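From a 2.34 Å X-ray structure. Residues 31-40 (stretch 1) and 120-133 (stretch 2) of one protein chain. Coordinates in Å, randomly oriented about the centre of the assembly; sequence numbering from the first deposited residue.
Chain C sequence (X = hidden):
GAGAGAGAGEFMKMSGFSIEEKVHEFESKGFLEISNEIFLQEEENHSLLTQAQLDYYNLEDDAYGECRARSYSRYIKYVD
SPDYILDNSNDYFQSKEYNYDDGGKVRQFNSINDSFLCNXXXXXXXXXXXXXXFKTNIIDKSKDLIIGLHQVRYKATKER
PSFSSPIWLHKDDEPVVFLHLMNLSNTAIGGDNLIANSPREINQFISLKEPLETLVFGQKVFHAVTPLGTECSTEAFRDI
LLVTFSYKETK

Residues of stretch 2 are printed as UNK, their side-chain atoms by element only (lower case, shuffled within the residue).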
# COMPACT_ATOMS: atom_id res chain seq x y z
N PHE C 31 -3.58 2.39 -27.20
CA PHE C 31 -3.54 1.55 -25.98
C PHE C 31 -4.95 1.52 -25.37
O PHE C 31 -5.77 2.38 -25.73
CB PHE C 31 -2.51 2.08 -24.99
CG PHE C 31 -2.92 3.35 -24.27
CD1 PHE C 31 -2.72 4.59 -24.86
CD2 PHE C 31 -3.51 3.30 -23.02
CE1 PHE C 31 -3.10 5.75 -24.21
CE2 PHE C 31 -3.89 4.46 -22.37
CZ PHE C 31 -3.68 5.68 -22.97
N LEU C 32 -5.21 0.57 -24.49
CA LEU C 32 -6.56 0.46 -23.88
C LEU C 32 -6.48 -0.34 -22.59
O LEU C 32 -5.97 -1.47 -22.63
CB LEU C 32 -7.47 -0.24 -24.90
CG LEU C 32 -8.97 -0.01 -24.71
CD1 LEU C 32 -9.64 -1.26 -24.18
CD2 LEU C 32 -9.23 1.16 -23.79
N GLU C 33 -6.94 0.25 -21.48
CA GLU C 33 -6.97 -0.47 -20.18
C GLU C 33 -8.30 -1.21 -20.10
O GLU C 33 -9.33 -0.60 -20.44
CB GLU C 33 -6.79 0.49 -19.01
CG GLU C 33 -5.83 1.63 -19.30
CD GLU C 33 -5.98 2.83 -18.39
OE1 GLU C 33 -6.10 3.96 -18.91
OE2 GLU C 33 -5.99 2.64 -17.16
N ILE C 34 -8.28 -2.48 -19.69
CA ILE C 34 -9.53 -3.27 -19.59
C ILE C 34 -9.66 -3.79 -18.15
O ILE C 34 -8.65 -4.26 -17.61
CB ILE C 34 -9.53 -4.43 -20.61
CG1 ILE C 34 -9.50 -3.91 -22.05
CG2 ILE C 34 -10.71 -5.36 -20.37
CD1 ILE C 34 -9.21 -4.97 -23.08
N SER C 35 -10.86 -3.70 -17.58
CA SER C 35 -11.11 -4.18 -16.20
C SER C 35 -11.22 -5.70 -16.20
O SER C 35 -11.50 -6.27 -17.27
CB SER C 35 -12.34 -3.54 -15.62
OG SER C 35 -12.29 -2.13 -15.76
N ASN C 36 -11.05 -6.33 -15.03
CA ASN C 36 -11.10 -7.81 -14.92
C ASN C 36 -12.54 -8.33 -14.85
O ASN C 36 -12.71 -9.56 -14.89
CB ASN C 36 -10.29 -8.31 -13.72
CG ASN C 36 -10.57 -7.54 -12.45
OD1 ASN C 36 -11.39 -6.62 -12.44
ND2 ASN C 36 -9.89 -7.89 -11.37
N GLU C 37 -13.51 -7.42 -14.75
CA GLU C 37 -14.95 -7.80 -14.63
C GLU C 37 -15.36 -8.73 -15.78
O GLU C 37 -16.12 -9.67 -15.52
CB GLU C 37 -15.84 -6.56 -14.58
CG GLU C 37 -15.13 -5.28 -15.00
CD GLU C 37 -16.06 -4.09 -15.13
OE1 GLU C 37 -15.59 -2.94 -14.98
OE2 GLU C 37 -17.27 -4.30 -15.39
N ILE C 38 -14.88 -8.47 -16.99
CA ILE C 38 -15.26 -9.29 -18.18
C ILE C 38 -14.74 -10.72 -18.02
O ILE C 38 -15.31 -11.62 -18.65
CB ILE C 38 -14.76 -8.65 -19.48
CG1 ILE C 38 -13.23 -8.70 -19.58
CG2 ILE C 38 -15.29 -7.24 -19.64
CD1 ILE C 38 -12.68 -8.04 -20.81
N PHE C 39 -13.70 -10.91 -17.20
CA PHE C 39 -13.12 -12.27 -17.01
C PHE C 39 -13.58 -12.86 -15.67
O PHE C 39 -13.15 -13.97 -15.33
CB PHE C 39 -11.60 -12.22 -17.12
CG PHE C 39 -11.08 -11.54 -18.36
CD1 PHE C 39 -11.49 -11.95 -19.62
CD2 PHE C 39 -10.18 -10.49 -18.27
CE1 PHE C 39 -11.02 -11.32 -20.76
CE2 PHE C 39 -9.71 -9.86 -19.42
CZ PHE C 39 -10.13 -10.28 -20.66
N LEU C 40 -14.44 -12.14 -14.95
CA LEU C 40 -14.92 -12.62 -13.63
C LEU C 40 -16.45 -12.53 -13.57
O LEU C 40 -16.97 -11.88 -12.64
CB LEU C 40 -14.27 -11.79 -12.52
CG LEU C 40 -12.77 -12.00 -12.35
CD1 LEU C 40 -12.15 -10.89 -11.53
CD2 LEU C 40 -12.48 -13.35 -11.72
N UNK C 120 -10.12 -23.39 -18.52
CA UNK C 120 -11.18 -22.63 -19.20
C UNK C 120 -11.06 -21.12 -19.07
O UNK C 120 -11.51 -20.40 -19.96
c UNK C 120 -10.67 -24.46 -17.67
c UNK C 120 -12.09 -24.56 -18.16
c UNK C 120 -12.45 -23.16 -18.53
N UNK C 121 -10.48 -20.62 -17.98
CA UNK C 121 -10.31 -19.17 -17.85
C UNK C 121 -9.26 -18.66 -18.83
O UNK C 121 -9.46 -17.61 -19.46
c UNK C 121 -9.93 -18.82 -16.41
c UNK C 121 -8.98 -17.25 -14.72
c UNK C 121 -9.54 -17.37 -16.12
c UNK C 121 -10.72 -16.43 -16.32
N UNK C 122 -8.14 -19.37 -18.96
CA UNK C 122 -7.11 -19.00 -19.93
C UNK C 122 -7.66 -19.06 -21.35
O UNK C 122 -7.40 -18.17 -22.17
c UNK C 122 -5.26 -19.70 -18.37
c UNK C 122 -5.87 -19.89 -19.76
c UNK C 122 -5.09 -18.24 -17.98
c UNK C 122 -4.84 -19.59 -20.85
N UNK C 123 -8.42 -20.11 -21.67
CA UNK C 123 -9.01 -20.22 -23.01
C UNK C 123 -9.96 -19.06 -23.29
O UNK C 123 -10.01 -18.55 -24.41
c UNK C 123 -9.76 -21.54 -23.16
c UNK C 123 -9.72 -24.05 -23.37
n UNK C 123 -9.15 -25.13 -23.89
o UNK C 123 -10.87 -24.06 -22.92
c UNK C 123 -8.89 -22.77 -23.36
N UNK C 124 -10.71 -18.63 -22.27
CA UNK C 124 -11.62 -17.51 -22.46
C UNK C 124 -10.87 -16.20 -22.66
O UNK C 124 -11.30 -15.35 -23.46
c UNK C 124 -13.63 -16.35 -21.46
c UNK C 124 -12.56 -17.40 -21.26
n UNK C 124 -14.02 -15.68 -20.38
o UNK C 124 -14.10 -16.13 -22.58
N UNK C 125 -9.76 -16.01 -21.95
CA UNK C 125 -8.95 -14.80 -22.15
C UNK C 125 -8.41 -14.77 -23.57
O UNK C 125 -8.48 -13.74 -24.26
c UNK C 125 -6.86 -13.60 -21.43
c UNK C 125 -7.82 -14.74 -21.11
c UNK C 125 -7.39 -14.86 -18.60
c UNK C 125 -8.39 -14.56 -19.70
N UNK C 126 -7.86 -15.89 -24.03
CA UNK C 126 -7.31 -15.96 -25.38
C UNK C 126 -8.39 -15.72 -26.43
O UNK C 126 -8.17 -15.01 -27.41
c UNK C 126 -5.37 -17.42 -24.72
c UNK C 126 -6.25 -17.52 -27.05
c UNK C 126 -6.61 -17.32 -25.59
N UNK C 127 -9.57 -16.30 -26.22
CA UNK C 127 -10.66 -16.09 -27.18
C UNK C 127 -11.16 -14.65 -27.15
O UNK C 127 -11.51 -14.10 -28.20
n UNK C 127 -7.81 -20.53 -29.68
c UNK C 127 -11.79 -17.08 -26.91
c UNK C 127 -10.72 -18.49 -28.74
n UNK C 127 -9.67 -19.51 -28.78
n UNK C 127 -8.72 -18.69 -30.71
c UNK C 127 -8.73 -19.58 -29.72
c UNK C 127 -11.48 -18.50 -27.40
N UNK C 128 -11.22 -14.04 -25.97
CA UNK C 128 -11.56 -12.62 -25.91
C UNK C 128 -10.52 -11.78 -26.64
O UNK C 128 -10.86 -10.89 -27.43
c UNK C 128 -12.10 -7.89 -24.21
c UNK C 128 -13.21 -8.68 -24.41
c UNK C 128 -10.72 -9.85 -24.15
c UNK C 128 -13.07 -10.05 -24.49
c UNK C 128 -11.84 -10.65 -24.36
c UNK C 128 -10.85 -8.47 -24.08
c UNK C 128 -11.70 -12.14 -24.47
N UNK C 129 -9.24 -12.05 -26.39
CA UNK C 129 -8.18 -11.28 -27.02
C UNK C 129 -8.22 -11.44 -28.53
O UNK C 129 -8.05 -10.48 -29.28
c UNK C 129 -6.64 -11.43 -25.01
c UNK C 129 -6.81 -11.71 -26.49
o UNK C 129 -5.64 -11.89 -24.43
o UNK C 129 -7.51 -10.75 -24.43
N UNK C 130 -8.46 -12.67 -29.00
CA UNK C 130 -8.53 -12.93 -30.43
C UNK C 130 -9.70 -12.18 -31.07
O UNK C 130 -9.55 -11.59 -32.15
c UNK C 130 -8.62 -14.72 -32.17
c UNK C 130 -8.65 -14.43 -30.68
o UNK C 130 -7.54 -15.10 -30.07
N UNK C 131 -10.86 -12.20 -30.42
CA UNK C 131 -12.03 -11.52 -30.97
C UNK C 131 -11.82 -10.01 -31.00
O UNK C 131 -12.30 -9.32 -31.91
c UNK C 131 -14.52 -11.08 -30.48
o UNK C 131 -15.86 -12.75 -29.42
o UNK C 131 -16.52 -10.66 -29.24
c UNK C 131 -13.27 -11.88 -30.15
c UNK C 131 -15.72 -11.53 -29.66
N UNK C 132 -11.09 -9.47 -30.01
CA UNK C 132 -10.75 -8.05 -30.02
C UNK C 132 -9.74 -7.74 -31.11
O UNK C 132 -9.89 -6.75 -31.84
c UNK C 132 -10.22 -7.65 -28.63
c UNK C 132 -10.58 -5.40 -27.56
c UNK C 132 -10.29 -4.06 -27.40
c UNK C 132 -9.89 -6.18 -28.48
c UNK C 132 -8.88 -5.57 -29.23
c UNK C 132 -9.30 -3.47 -28.16
c UNK C 132 -8.60 -4.23 -29.07
N UNK C 133 -8.71 -8.57 -31.25
CA UNK C 133 -7.68 -8.31 -32.26
C UNK C 133 -8.27 -8.32 -33.66
O UNK C 133 -7.96 -7.45 -34.48
c UNK C 133 -6.56 -9.33 -32.13

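Position 120 has three side-chain carbons that close a ring onto its own backbone N, which defines Pro120; it lies out of reach of stretch 1. Position 121 carries four carbons forked at the second, one of them close to Phe39: Leu121. Its CD1 lies 3.6 Å from Phe39 O and 4.4 Å from Phe39 CB. At 122, four carbons fork at the first, with one arm two carbons long: Ile122, which makes no contact. Position 123 has three carbons, the third bearing one oxygen and one nitrogen, so Gln123; 124 has the same ending on a chain one carbon shorter, so Asn124, whose ND2 stays 4.6 Å from Phe39 CD1, just outside contact range.

Position 125 repeats the fork at the first carbon with a two-carbon arm, one carbon lying over the Phe39 ring: Ile125. Its CG1 lies 4.1 Å from Phe39 CD1, and 4.3 Å from the centroid of the Phe39 ring at 18° off the normal, a CH-pi contact over the face. Position 126, one carbon carrying two more, is Val126. Position 127 runs three carbons, a nitrogen, then a carbon with two further nitrogens: Arg127. Both are out of reach.

At 128 one carbon leads to a six-carbon ring without oxygen, packed against Ile34, Ile38 and Phe39: Phe128. Ile38 CD1 sits over its face, 3.5 Å from Phe128 CZ and 3.8 Å from the centroid, while Ile34 CD1 meets the ring edge 4.0 Å from Phe128 CE2. Phe39 CZ comes within 3.6 Å of Phe128 CD2; the two rings pack edge-to-face, the edge of Phe39 toward Phe128, with centroids 5.2 Å apart and planes at 84°.

Position 129, two carbons with two oxygens on the second, is Asp129. Position 130, one carbon bearing an oxygen and a carbon, is Thr130; its OG1 donates to Val126 O at 2.7 Å. Three carbons ending in two oxygens make 131 Glu131. Position 132 again has a carbon and a six-carbon ring, here beside Leu32: Phe132, with CE2 4.3 Å from Leu32 CD1. A single carbon at 133 gives Ala133.

The contact is apolar: no hydrogen bond crosses it, and 381 Å² is buried in total. Helical repeat places 121, 125, 128 and 132 along one side, where they meet stretch 1. Phe39 is the hub, with 111 Å² covered and its CA-to-CB bond pointing toward the helix. Phe128 complements it, gathering Ile34, Ile38 and Phe39 around one ring.

Stretch 2 120-133: PLIQNIVRFDTEFA
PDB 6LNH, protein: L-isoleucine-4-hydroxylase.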